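Local coordinates for DUF655 domain-containing protein (Archaeoglobus fulgidus, PDB 2I5H) that is of unknown function, though its family belongs to the helix-hairpin-helix clan, which makes nucleic acid binding a plausible but unproven role, at residues A[93-96]-A[97-100]; A[106-109]-A[110-114]; A[173-176]-A[177-181]; A[188-191]-A[192-195]. One frame throughout, in Å; residues are numbered along the deposited sequence.

Contact 1. Residues A[93-96]-A[97-100]; sequences DLTP and AAKT
The N-cap and first turn of helix 96-111 form this contact, with T95 in the capping position and A98 and K99 as its partners. The defining evidence is the bond from A98 N to T95 OG1, 3.0 Å long with an N-H...O angle of 155°. T95 can make it because chi1 of 61° sets OG1 between its own N and carbonyl carbon, facing the start of the helix, while CG2 lies anti to the carbonyl carbon. The same hydroxyl is hydrogen-bonded to D25, and T95 N is taken by Q46 OE1. A reciprocal capping box is excluded, since A98 has no side-chain acceptor to offer.

Regular helical bonding starts with K99 N to T95 O at 2.9 Å. At the next residue, P96 O accepts twice from T100: its N lies 3.0 Å from that oxygen and its OG1 3.1 Å away, and the two approach from opposite faces of the carbonyl plane. Apolar contact closes the turn from the preceding loop. L94 CB meets A98 CB at 4.0 Å and K99 CG at 3.7 Å, and the extended lysine chain then runs past the L94 carbonyl, with CE 3.7 Å from L94 O.

L94 and A98 both face the antiparallel sheet, resting on L24 of strand 20-27 and on Q46 of strand 44-49, which places the start of the helix against these two adjacent strands.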
ATOM      1  N   ASP A  93     -11.478   9.769   0.299  1.00 16.27           N
ATOM      2  CA  ASP A  93     -12.593   9.144  -0.405  1.00 15.24           C
ATOM      3  C   ASP A  93     -12.801   7.691  -0.009  1.00 14.03           C
ATOM      4  O   ASP A  93     -13.797   7.083  -0.392  1.00 12.72           O
ATOM      5  CB  ASP A  93     -12.375   9.247  -1.916  1.00 13.96           C
ATOM      6  CG  ASP A  93     -12.213  10.681  -2.372  1.00 15.13           C
ATOM      7  OD1 ASP A  93     -13.156  11.473  -2.158  1.00 16.48           O
ATOM      8  OD2 ASP A  93     -11.151  11.017  -2.937  1.00 15.75           O
ATOM      9  N   LEU A  94     -11.859   7.132   0.742  1.00 13.47           N
ATOM     10  CA  LEU A  94     -11.989   5.750   1.188  1.00 15.10           C
ATOM     11  C   LEU A  94     -13.081   5.655   2.245  1.00 16.43           C
ATOM     12  O   LEU A  94     -13.268   6.581   3.039  1.00 17.33           O
ATOM     13  CB  LEU A  94     -10.676   5.243   1.789  1.00 13.95           C
ATOM     14  CG  LEU A  94      -9.479   5.030   0.859  1.00 14.53           C
ATOM     15  CD1 LEU A  94      -8.268   4.646   1.696  1.00 15.61           C
ATOM     16  CD2 LEU A  94      -9.802   3.931  -0.163  1.00 14.80           C
ATOM     17  N   THR A  95     -13.810   4.545   2.243  1.00 16.59           N
ATOM     18  CA  THR A  95     -14.854   4.332   3.240  1.00 18.93           C
ATOM     19  C   THR A  95     -14.143   4.106   4.573  1.00 19.12           C
ATOM     20  O   THR A  95     -12.935   3.889   4.609  1.00 17.39           O
ATOM     21  CB  THR A  95     -15.690   3.072   2.937  1.00 18.42           C
ATOM     22  OG1 THR A  95     -14.837   1.920   2.953  1.00 17.86           O
ATOM     23  CG2 THR A  95     -16.378   3.188   1.589  1.00 19.02           C
ATOM     24  N   PRO A  96     -14.883   4.170   5.691  1.00 20.46           N
ATOM     25  CA  PRO A  96     -14.265   3.954   7.003  1.00 21.04           C
ATOM     26  C   PRO A  96     -13.643   2.565   7.080  1.00 20.33           C
ATOM     27  O   PRO A  96     -12.546   2.387   7.612  1.00 20.05           O
ATOM     28  CB  PRO A  96     -15.442   4.109   7.961  1.00 22.17           C
ATOM     29  CG  PRO A  96     -16.284   5.148   7.273  1.00 22.13           C
ATOM     30  CD  PRO A  96     -16.268   4.649   5.835  1.00 21.74           C
ATOM     31  N   ALA A  97     -14.354   1.585   6.535  1.00 20.05           N
ATOM     32  CA  ALA A  97     -13.886   0.206   6.527  1.00 19.51           C
ATOM     33  C   ALA A  97     -12.611   0.105   5.696  1.00 17.40           C
ATOM     34  O   ALA A  97     -11.656  -0.558   6.093  1.00 17.14           O
ATOM     35  CB  ALA A  97     -14.963  -0.703   5.957  1.00 21.24           C
ATOM     36  N   ALA A  98     -12.591   0.772   4.547  1.00 16.48           N
ATOM     37  CA  ALA A  98     -11.411   0.739   3.692  1.00 14.59           C
ATOM     38  C   ALA A  98     -10.197   1.360   4.386  1.00 14.55           C
ATOM     39  O   ALA A  98      -9.078   0.854   4.265  1.00 13.97           O
ATOM     40  CB  ALA A  98     -11.693   1.464   2.389  1.00 14.84           C
ATOM     41  N   LYS A  99     -10.414   2.461   5.104  1.00 14.87           N
ATOM     42  CA  LYS A  99      -9.320   3.112   5.809  1.00 17.06           C
ATOM     43  C   LYS A  99      -8.753   2.188   6.886  1.00 17.54           C
ATOM     44  O   LYS A  99      -7.537   2.105   7.074  1.00 17.12           O
ATOM     45  CB  LYS A  99      -9.790   4.424   6.453  1.00 18.31           C
ATOM     46  CG  LYS A  99     -10.111   5.540   5.464  1.00 18.81           C
ATOM     47  CD  LYS A  99     -10.386   6.836   6.204  1.00 22.38           C
ATOM     48  CE  LYS A  99     -10.701   7.973   5.249  1.00 23.37           C
ATOM     49  NZ  LYS A  99     -10.975   9.225   6.002  1.00 30.81           N
ATOM     50  N   THR A 100      -9.634   1.494   7.598  1.00 19.10           N
ATOM     51  CA  THR A 100      -9.179   0.582   8.640  1.00 20.74           C
ATOM     52  C   THR A 100      -8.349  -0.555   8.052  1.00 19.19           C
ATOM     53  O   THR A 100      -7.337  -0.952   8.622  1.00 19.72           O
ATOM     54  CB  THR A 100     -10.356  -0.043   9.404  1.00 22.75           C
ATOM     55  OG1 THR A 100     -11.174   0.993   9.954  1.00 25.71           O
ATOM     56  CG2 THR A 100      -9.842  -0.935  10.534  1.00 25.33           C
TER

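Contact 2. Residues A[106-109]-A[110-114]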
ATOM      1  N   ILE A 106      -1.762  -3.191   2.813  1.00 19.75           N
ATOM      2  CA  ILE A 106      -0.460  -2.753   2.315  1.00 20.08           C
ATOM      3  C   ILE A 106       0.629  -3.671   2.877  1.00 20.83           C
ATOM      4  O   ILE A 106       1.555  -4.062   2.166  1.00 21.67           O
ATOM      5  CB  ILE A 106      -0.158  -1.293   2.722  1.00 19.90           C
ATOM      6  CG1 ILE A 106      -1.072  -0.341   1.944  1.00 19.07           C
ATOM      7  CG2 ILE A 106       1.306  -0.962   2.443  1.00 21.37           C
ATOM      8  CD1 ILE A 106      -0.907   1.119   2.318  1.00 20.11           C
ATOM      9  N   GLU A 107       0.507  -4.018   4.153  1.00 22.13           N
ATOM     10  CA  GLU A 107       1.479  -4.896   4.799  1.00 24.52           C
ATOM     11  C   GLU A 107       1.505  -6.242   4.082  1.00 24.53           C
ATOM     12  O   GLU A 107       2.566  -6.819   3.863  1.00 25.23           O
ATOM     13  CB  GLU A 107       1.111  -5.089   6.268  1.00 26.75           C
ATOM     14  CG  GLU A 107       2.121  -5.888   7.071  1.00 31.74           C
ATOM     15  CD  GLU A 107       1.701  -6.046   8.518  1.00 34.05           C
ATOM     16  OE1 GLU A 107       0.642  -6.660   8.760  1.00 36.66           O
ATOM     17  OE2 GLU A 107       2.422  -5.551   9.410  1.00 37.23           O
ATOM     18  N   HIS A 108       0.324  -6.730   3.714  1.00 24.87           N
ATOM     19  CA  HIS A 108       0.192  -7.997   3.009  1.00 26.14           C
ATOM     20  C   HIS A 108       0.931  -7.917   1.679  1.00 26.97           C
ATOM     21  O   HIS A 108       1.682  -8.821   1.314  1.00 26.50           O
ATOM     22  CB  HIS A 108      -1.290  -8.295   2.754  1.00 27.99           C
ATOM     23  CG  HIS A 108      -1.538  -9.599   2.063  1.00 30.61           C
ATOM     24  ND1 HIS A 108      -1.396 -10.817   2.695  1.00 31.04           N
ATOM     25  CD2 HIS A 108      -1.923  -9.877   0.795  1.00 32.08           C
ATOM     26  CE1 HIS A 108      -1.685 -11.787   1.846  1.00 32.54           C
ATOM     27  NE2 HIS A 108      -2.009 -11.244   0.686  1.00 32.64           N
ATOM     28  N   ILE A 109       0.706  -6.823   0.959  1.00 24.78           N
ATOM     29  CA  ILE A 109       1.335  -6.604  -0.337  1.00 24.86           C
ATOM     30  C   ILE A 109       2.863  -6.600  -0.272  1.00 25.80           C
ATOM     31  O   ILE A 109       3.524  -7.281  -1.054  1.00 27.14           O
ATOM     32  CB  ILE A 109       0.857  -5.271  -0.954  1.00 23.46           C
ATOM     33  CG1 ILE A 109      -0.647  -5.350  -1.245  1.00 23.86           C
ATOM     34  CG2 ILE A 109       1.627  -4.971  -2.234  1.00 22.17           C
ATOM     35  CD1 ILE A 109      -1.255  -4.035  -1.691  1.00 23.09           C
ATOM     36  N   ILE A 110       3.433  -5.842   0.657  1.00 27.10           N
ATOM     37  CA  ILE A 110       4.887  -5.785   0.749  1.00 30.15           C
ATOM     38  C   ILE A 110       5.499  -7.127   1.147  1.00 31.43           C
ATOM     39  O   ILE A 110       6.617  -7.445   0.743  1.00 31.78           O
ATOM     40  CB  ILE A 110       5.351  -4.691   1.731  1.00 30.94           C
ATOM     41  CG1 ILE A 110       4.815  -4.973   3.132  1.00 32.18           C
ATOM     42  CG2 ILE A 110       4.881  -3.327   1.236  1.00 30.08           C
ATOM     43  CD1 ILE A 110       5.306  -3.993   4.179  1.00 35.20           C
ATOM     44  N   LYS A 111       4.764  -7.914   1.926  1.00 32.02           N
ATOM     45  CA  LYS A 111       5.251  -9.226   2.349  1.00 35.54           C
ATOM     46  C   LYS A 111       5.279 -10.217   1.185  1.00 37.31           C
ATOM     47  O   LYS A 111       5.982 -11.227   1.240  1.00 39.03           O
ATOM     48  CB  LYS A 111       4.376  -9.789   3.472  1.00 35.43           C
ATOM     49  CG  LYS A 111       4.546  -9.094   4.814  1.00 37.30           C
ATOM     50  CD  LYS A 111       3.688  -9.755   5.883  1.00 38.32           C
ATOM     51  CE  LYS A 111       3.928  -9.147   7.254  1.00 41.04           C
ATOM     52  NZ  LYS A 111       3.106  -9.816   8.302  1.00 43.34           N
ATOM     53  N   GLN A 112       4.514  -9.929   0.136  1.00 38.48           N
ATOM     54  CA  GLN A 112       4.463 -10.807  -1.030  1.00 40.61           C
ATOM     55  C   GLN A 112       5.564 -10.442  -2.015  1.00 42.02           C
ATOM     56  O   GLN A 112       5.745 -11.101  -3.039  1.00 42.24           O
ATOM     57  CB  GLN A 112       3.101 -10.698  -1.724  1.00 41.05           C
ATOM     58  CG  GLN A 112       1.916 -10.757  -0.773  1.00 41.53           C
ATOM     59  CD  GLN A 112       1.923 -11.989   0.110  1.00 42.84           C
ATOM     60  OE1 GLN A 112       1.229 -12.039   1.125  1.00 44.47           O
ATOM     61  NE2 GLN A 112       2.699 -12.996  -0.277  1.00 41.70           N
ATOM     62  N   ASP A 113       6.301  -9.385  -1.690  1.00 43.28           N
ATOM     63  CA  ASP A 113       7.387  -8.911  -2.533  1.00 45.08           C
ATOM     64  C   ASP A 113       8.468  -8.330  -1.625  1.00 45.67           C
ATOM     65  O   ASP A 113       8.982  -7.234  -1.852  1.00 45.90           O
ATOM     66  CB  ASP A 113       6.850  -7.855  -3.502  1.00 46.49           C
ATOM     67  CG  ASP A 113       7.903  -7.345  -4.457  1.00 48.38           C
ATOM     68  OD1 ASP A 113       8.699  -8.162  -4.968  1.00 48.55           O
ATOM     69  OD2 ASP A 113       7.920  -6.121  -4.709  1.00 49.68           O
ATOM     70  N   GLU A 114       8.796  -9.092  -0.586  1.00 46.91           N
ATOM     71  CA  GLU A 114       9.797  -8.702   0.400  1.00 48.10           C
ATOM     72  C   GLU A 114      11.100  -8.286  -0.268  1.00 47.92           C
ATOM     73  O   GLU A 114      11.710  -7.287   0.110  1.00 47.81           O
ATOM     74  CB  GLU A 114      10.050  -9.869   1.360  1.00 49.33           C
ATOM     75  CG  GLU A 114      10.961  -9.540   2.530  1.00 51.41           C
ATOM     76  CD  GLU A 114      11.148 -10.715   3.469  1.00 52.24           C
ATOM     77  OE1 GLU A 114      10.142 -11.214   4.013  1.00 53.96           O
ATOM     78  OE2 GLU A 114      12.303 -11.142   3.668  1.00 53.79           O
TER
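H108 and Q112 meet one turn apart at the C-terminal end of helix 96-111. With CG anti to its backbone N (chi1 -179°), the imidazole swings toward the helix end. The Q112 chain bends back at chi2 (-55°) and brings OE1 over one ring face, displaced toward the rim, 3.0 Å from H108 CE1. The ring and amide planes are 56° apart, and neither ring nitrogen is aligned to bond OE1, so this is contact over a face. With an alanine at H108, the Q112 amide would probably be left to turn without a ring beneath it, and Y22 would lose its aromatic partner.

E107 and K111 run side by side: E107 CG touches K111 CE at 3.7 Å, but OE1 and NZ stay 4.0 Å apart, beyond a salt bridge. I110 places CG1 between its N and carbonyl carbon, which packs that atom 3.0 Å from E107 O. The helix tightens as it ends, Q112 N bonding to I109 O at 3.1 Å from well above the carbonyl plane.

I106 and I110 face helix 173-186, reaching I181 and V178 respectively, whereas H108 meets Y22 of strand 20-27.

Contact 3. Residues A[173-176]-A[177-181]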
ATOM      1  N   PRO A 173      10.473  -3.645  10.166  1.00 41.52           N
ATOM      2  CA  PRO A 173      10.712  -2.976   8.886  1.00 40.29           C
ATOM      3  C   PRO A 173       9.442  -2.833   8.052  1.00 38.82           C
ATOM      4  O   PRO A 173       9.266  -1.836   7.352  1.00 38.15           O
ATOM      5  CB  PRO A 173      11.763  -3.864   8.220  1.00 40.53           C
ATOM      6  CG  PRO A 173      11.498  -5.215   8.810  1.00 41.60           C
ATOM      7  CD  PRO A 173      11.248  -4.894  10.259  1.00 41.23           C
ATOM      8  N   GLU A 174       8.557  -3.824   8.136  1.00 37.58           N
ATOM      9  CA  GLU A 174       7.308  -3.779   7.384  1.00 37.06           C
ATOM     10  C   GLU A 174       6.466  -2.597   7.839  1.00 35.13           C
ATOM     11  O   GLU A 174       5.894  -1.880   7.019  1.00 34.70           O
ATOM     12  CB  GLU A 174       6.504  -5.071   7.571  1.00 37.86           C
ATOM     13  CG  GLU A 174       7.249  -6.332   7.179  1.00 40.16           C
ATOM     14  CD  GLU A 174       7.981  -6.958   8.347  1.00 41.42           C
ATOM     15  OE1 GLU A 174       8.701  -6.229   9.061  1.00 41.96           O
ATOM     16  OE2 GLU A 174       7.835  -8.181   8.548  1.00 42.06           O
ATOM     17  N   LYS A 175       6.394  -2.400   9.150  1.00 34.39           N
ATOM     18  CA  LYS A 175       5.616  -1.304   9.714  1.00 35.35           C
ATOM     19  C   LYS A 175       6.174   0.039   9.265  1.00 34.30           C
ATOM     20  O   LYS A 175       5.423   0.979   8.999  1.00 33.45           O
ATOM     21  CB  LYS A 175       5.616  -1.379  11.242  1.00 37.05           C
ATOM     22  CG  LYS A 175       4.797  -0.282  11.897  1.00 41.22           C
ATOM     23  CD  LYS A 175       4.551  -0.559  13.368  1.00 43.39           C
ATOM     24  CE  LYS A 175       3.627   0.491  13.961  1.00 45.77           C
ATOM     25  NZ  LYS A 175       2.341   0.558  13.207  1.00 46.36           N
ATOM     26  N   LEU A 176       7.498   0.127   9.188  1.00 32.72           N
ATOM     27  CA  LEU A 176       8.146   1.356   8.755  1.00 31.83           C
ATOM     28  C   LEU A 176       7.748   1.640   7.315  1.00 29.49           C
ATOM     29  O   LEU A 176       7.424   2.772   6.962  1.00 27.38           O
ATOM     30  CB  LEU A 176       9.667   1.219   8.846  1.00 32.06           C
ATOM     31  CG  LEU A 176      10.281   1.027  10.233  1.00 32.59           C
ATOM     32  CD1 LEU A 176      11.776   0.775  10.077  1.00 33.77           C
ATOM     33  CD2 LEU A 176      10.026   2.255  11.098  1.00 32.33           C
ATOM     34  N   ILE A 177       7.777   0.601   6.486  1.00 27.75           N
ATOM     35  CA  ILE A 177       7.415   0.743   5.082  1.00 28.17           C
ATOM     36  C   ILE A 177       5.941   1.128   4.938  1.00 27.05           C
ATOM     37  O   ILE A 177       5.608   2.049   4.197  1.00 25.62           O
ATOM     38  CB  ILE A 177       7.670  -0.563   4.302  1.00 28.32           C
ATOM     39  CG1 ILE A 177       9.164  -0.890   4.303  1.00 30.00           C
ATOM     40  CG2 ILE A 177       7.164  -0.424   2.873  1.00 29.08           C
ATOM     41  CD1 ILE A 177      10.027   0.164   3.634  1.00 30.28           C
ATOM     42  N   VAL A 178       5.067   0.421   5.648  1.00 26.69           N
ATOM     43  CA  VAL A 178       3.635   0.711   5.587  1.00 25.62           C
ATOM     44  C   VAL A 178       3.368   2.158   5.982  1.00 25.33           C
ATOM     45  O   VAL A 178       2.565   2.842   5.346  1.00 24.72           O
ATOM     46  CB  VAL A 178       2.828  -0.227   6.517  1.00 24.60           C
ATOM     47  CG1 VAL A 178       1.370   0.200   6.551  1.00 24.70           C
ATOM     48  CG2 VAL A 178       2.943  -1.661   6.026  1.00 24.94           C
ATOM     49  N   SER A 179       4.046   2.619   7.032  1.00 25.25           N
ATOM     50  CA  SER A 179       3.888   3.990   7.503  1.00 25.45           C
ATOM     51  C   SER A 179       4.261   4.997   6.427  1.00 23.98           C
ATOM     52  O   SER A 179       3.580   6.008   6.258  1.00 24.19           O
ATOM     53  CB  SER A 179       4.755   4.242   8.743  1.00 27.08           C
ATOM     54  OG  SER A 179       4.220   3.603   9.884  1.00 29.81           O
ATOM     55  N   ARG A 180       5.345   4.728   5.704  1.00 23.48           N
ATOM     56  CA  ARG A 180       5.780   5.634   4.647  1.00 23.42           C
ATOM     57  C   ARG A 180       4.788   5.635   3.490  1.00 23.85           C
ATOM     58  O   ARG A 180       4.413   6.693   2.989  1.00 24.00           O
ATOM     59  CB  ARG A 180       7.175   5.253   4.137  1.00 23.36           C
ATOM     60  CG  ARG A 180       7.685   6.149   3.007  1.00 24.66           C
ATOM     61  CD  ARG A 180       7.760   7.614   3.435  1.00 23.82           C
ATOM     62  NE  ARG A 180       8.015   8.504   2.304  1.00 25.77           N
ATOM     63  CZ  ARG A 180       8.168   9.821   2.407  1.00 24.34           C
ATOM     64  NH1 ARG A 180       8.097  10.411   3.591  1.00 26.92           N
ATOM     65  NH2 ARG A 180       8.380  10.553   1.322  1.00 26.83           N
ATOM     66  N   ILE A 181       4.356   4.452   3.068  1.00 21.90           N
ATOM     67  CA  ILE A 181       3.399   4.364   1.968  1.00 23.18           C
ATOM     68  C   ILE A 181       2.118   5.126   2.301  1.00 22.79           C
ATOM     69  O   ILE A 181       1.627   5.920   1.498  1.00 22.47           O
ATOM     70  CB  ILE A 181       3.071   2.892   1.638  1.00 24.12           C
ATOM     71  CG1 ILE A 181       4.330   2.206   1.093  1.00 22.61           C
ATOM     72  CG2 ILE A 181       1.937   2.820   0.618  1.00 23.05           C
ATOM     73  CD1 ILE A 181       4.187   0.708   0.889  1.00 24.87           C
TER
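Peptide planes are the flat groups that meet between 173-176 and 177-181, and their carbonyl oxygens receive both amide donors and side-chain carbons. V178 N lies 2.8 Å from E174 O, and its N-H...O angle of 169° makes it the straightest bond of the set. S179 N lies 2.9 Å from K175 O. The bonds from I177 N to P173 O and from R180 N to L176 O complete the series, as is usual in an alpha-helix.

Side chains press on the same oxygens. In V178 the CG2 methyl, placed beside the backbone N, comes within 3.1 Å of E174 O, and I177 CG1 sits 3.2 Å from P173 O. S179 turns its hydroxyl back along the helix, with chi1 of -73° bringing OG 3.0 Å from K175 O; the hydroxyl may thus share this acceptor with the S179 amide, but its proton has an alternative acceptor, so that bond is not settled.

The charged ends look elsewhere. E174 forms a salt bridge with R172, and R180 forms one with E184 a turn further along. I177 is covered by Y117, F120 and F121 of helix 114-121, and V178 lies on I110 of helix 96-111.

Chemically, the first segment gives carbonyls and the second gives amides, so polar backbone atoms are paired within the helix while its apolar side chains pack against neighbouring helices and loops. A carboxylate at E174, in the first turn, would be expected to interact favourably with the helix dipole.

Contact 4. Residues A[188-191]-A[192-195]; sequences PQTK and YKLF
K193 and the carbonyls of P188 and T190 supply the direct hydrogen bonds. The lysine bends at chi2 and chi4, folding its ammonium back over the preceding turn. NZ lies 2.7 Å from T190 O, in the carbonyl plane, and 2.6 Å from P188 O, where it stands 60° out of the plane. A leucine in place of K193 has no ammonium to bridge the carbonyls of P188 and T190, and the turn would probably be freer to open.

Water adds an indirect polar link: one molecule sits 2.6 Å from T190 OG1 and accepts from Y192 N at 3.1 Å. OG1 of T190, anti to the backbone N, is brought to the water by chi1 of -166°.

The whole segment is irregular chain that leaves helix 173-186 and doubles back on it. F195 lies on I177 and I181 of that helix, and the amides of L194 and F195 bond to the E184 carboxylate.

Side-chain packing is of two sorts. K193 CD passes T190 CG2 at 3.7 Å, the two side chains sliding by in opposite directions. Neighbours K191 and Y192 run alongside each other in a CH-pi contact, K191 CG standing 4.0 Å from the ring centroid and 8° off its normal, while K191 CE reaches on to 3.7 Å from Y192 OH.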
ATOM      1  N   PRO A 188       0.069  13.593  -1.367  1.00 37.57           N
ATOM      2  CA  PRO A 188       0.532  13.548  -2.753  1.00 38.79           C
ATOM      3  C   PRO A 188       1.466  14.705  -3.103  1.00 39.41           C
ATOM      4  O   PRO A 188       2.177  14.653  -4.104  1.00 40.25           O
ATOM      5  CB  PRO A 188      -0.771  13.578  -3.550  1.00 39.06           C
ATOM      6  CG  PRO A 188      -1.679  14.379  -2.668  1.00 38.08           C
ATOM      7  CD  PRO A 188      -1.389  13.802  -1.306  1.00 38.49           C
ATOM      8  N   GLN A 189       1.470  15.744  -2.274  1.00 41.32           N
ATOM      9  CA  GLN A 189       2.333  16.891  -2.524  1.00 42.96           C
ATOM     10  C   GLN A 189       3.709  16.761  -1.868  1.00 43.06           C
ATOM     11  O   GLN A 189       4.575  17.616  -2.066  1.00 42.38           O
ATOM     12  CB  GLN A 189       1.654  18.189  -2.064  1.00 45.35           C
ATOM     13  CG  GLN A 189       1.236  18.227  -0.602  1.00 48.40           C
ATOM     14  CD  GLN A 189       0.124  17.246  -0.280  1.00 50.28           C
ATOM     15  OE1 GLN A 189      -0.915  17.223  -0.944  1.00 51.35           O
ATOM     16  NE2 GLN A 189       0.332  16.438   0.750  1.00 49.97           N
ATOM     17  N   THR A 190       3.919  15.697  -1.095  1.00 42.46           N
ATOM     18  CA  THR A 190       5.217  15.500  -0.453  1.00 42.36           C
ATOM     19  C   THR A 190       6.260  15.464  -1.566  1.00 42.26           C
ATOM     20  O   THR A 190       5.992  14.955  -2.653  1.00 42.62           O
ATOM     21  CB  THR A 190       5.270  14.179   0.355  1.00 42.51           C
ATOM     22  OG1 THR A 190       6.418  14.193   1.213  1.00 41.39           O
ATOM     23  CG2 THR A 190       5.362  12.975  -0.572  1.00 41.43           C
ATOM     24  N   LYS A 191       7.444  16.006  -1.301  1.00 42.46           N
ATOM     25  CA  LYS A 191       8.494  16.057  -2.312  1.00 42.72           C
ATOM     26  C   LYS A 191       9.050  14.716  -2.773  1.00 41.95           C
ATOM     27  O   LYS A 191       9.474  14.584  -3.921  1.00 42.50           O
ATOM     28  CB  LYS A 191       9.652  16.941  -1.832  1.00 44.59           C
ATOM     29  CG  LYS A 191      10.809  17.004  -2.822  1.00 45.44           C
ATOM     30  CD  LYS A 191      11.824  18.069  -2.449  1.00 46.71           C
ATOM     31  CE  LYS A 191      12.971  18.094  -3.450  1.00 48.18           C
ATOM     32  NZ  LYS A 191      12.491  18.275  -4.853  1.00 48.58           N
ATOM     33  N   TYR A 192       9.049  13.722  -1.894  1.00 40.92           N
ATOM     34  CA  TYR A 192       9.582  12.417  -2.258  1.00 40.08           C
ATOM     35  C   TYR A 192       8.556  11.286  -2.253  1.00 38.42           C
ATOM     36  O   TYR A 192       7.862  11.066  -1.266  1.00 36.77           O
ATOM     37  CB  TYR A 192      10.745  12.059  -1.328  1.00 42.02           C
ATOM     38  CG  TYR A 192      11.936  12.977  -1.476  1.00 43.83           C
ATOM     39  CD1 TYR A 192      12.693  12.983  -2.647  1.00 44.55           C
ATOM     40  CD2 TYR A 192      12.299  13.853  -0.453  1.00 44.47           C
ATOM     41  CE1 TYR A 192      13.782  13.838  -2.798  1.00 45.81           C
ATOM     42  CE2 TYR A 192      13.387  14.713  -0.594  1.00 45.96           C
ATOM     43  CZ  TYR A 192      14.122  14.701  -1.768  1.00 45.93           C
ATOM     44  OH  TYR A 192      15.188  15.557  -1.919  1.00 47.82           O
ATOM     45  N   LYS A 193       8.469  10.577  -3.374  1.00 37.41           N
ATOM     46  CA  LYS A 193       7.554   9.449  -3.509  1.00 37.46           C
ATOM     47  C   LYS A 193       8.401   8.189  -3.642  1.00 36.16           C
ATOM     48  O   LYS A 193       8.722   7.757  -4.750  1.00 36.95           O
ATOM     49  CB  LYS A 193       6.667   9.610  -4.752  1.00 37.45           C
ATOM     50  CG  LYS A 193       5.771  10.846  -4.756  1.00 38.41           C
ATOM     51  CD  LYS A 193       4.846  10.885  -3.552  1.00 37.33           C
ATOM     52  CE  LYS A 193       3.791  11.972  -3.705  1.00 40.59           C
ATOM     53  NZ  LYS A 193       4.388  13.307  -3.999  1.00 39.87           N
ATOM     54  N   LEU A 194       8.756   7.603  -2.505  1.00 34.69           N
ATOM     55  CA  LEU A 194       9.588   6.406  -2.477  1.00 33.07           C
ATOM     56  C   LEU A 194       8.913   5.136  -2.976  1.00 31.86           C
ATOM     57  O   LEU A 194       9.514   4.359  -3.718  1.00 30.86           O
ATOM     58  CB  LEU A 194      10.095   6.158  -1.054  1.00 34.11           C
ATOM     59  CG  LEU A 194      10.954   7.248  -0.418  1.00 35.20           C
ATOM     60  CD1 LEU A 194      11.280   6.859   1.016  1.00 36.61           C
ATOM     61  CD2 LEU A 194      12.226   7.442  -1.234  1.00 35.69           C
ATOM     62  N   PHE A 195       7.665   4.923  -2.572  1.00 30.37           N
ATOM     63  CA  PHE A 195       6.959   3.710  -2.961  1.00 30.56           C
ATOM     64  C   PHE A 195       5.661   3.919  -3.728  1.00 31.00           C
ATOM     65  O   PHE A 195       5.063   2.949  -4.197  1.00 29.67           O
ATOM     66  CB  PHE A 195       6.662   2.876  -1.713  1.00 30.46           C
ATOM     67  CG  PHE A 195       7.840   2.711  -0.805  1.00 30.97           C
ATOM     68  CD1 PHE A 195       8.983   2.045  -1.240  1.00 32.61           C
ATOM     69  CD2 PHE A 195       7.818   3.233   0.484  1.00 29.98           C
ATOM     70  CE1 PHE A 195      10.088   1.902  -0.402  1.00 31.95           C
ATOM     71  CE2 PHE A 195       8.917   3.096   1.329  1.00 31.44           C
ATOM     72  CZ  PHE A 195      10.056   2.428   0.884  1.00 31.79           C
TER
HETATM   73  O   HOH W   1       8.905  13.623   1.228  1.00 45.87           O

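In the fold
The four contacts follow one another along the chain. Contacts 1 and 2 mark the two ends of helix 96-111, their centres about 20 Å apart, so this helix carries the chain from the sheet to the helical part. There it meets helix 173-186: the centres of contacts 2 and 3 are about 10 Å apart, and I106 CG2 touches I181 CD1 at 3.7 Å. Contact 4 returns to the same helix, its centre about 14 Å from that of contact 3, with I177 CD1 3.6 Å from F195 CZ. Contact 1 touches none of the others, its nearest atoms about 8 to 10 Å from theirs. No ligand or active site is known against which to place them.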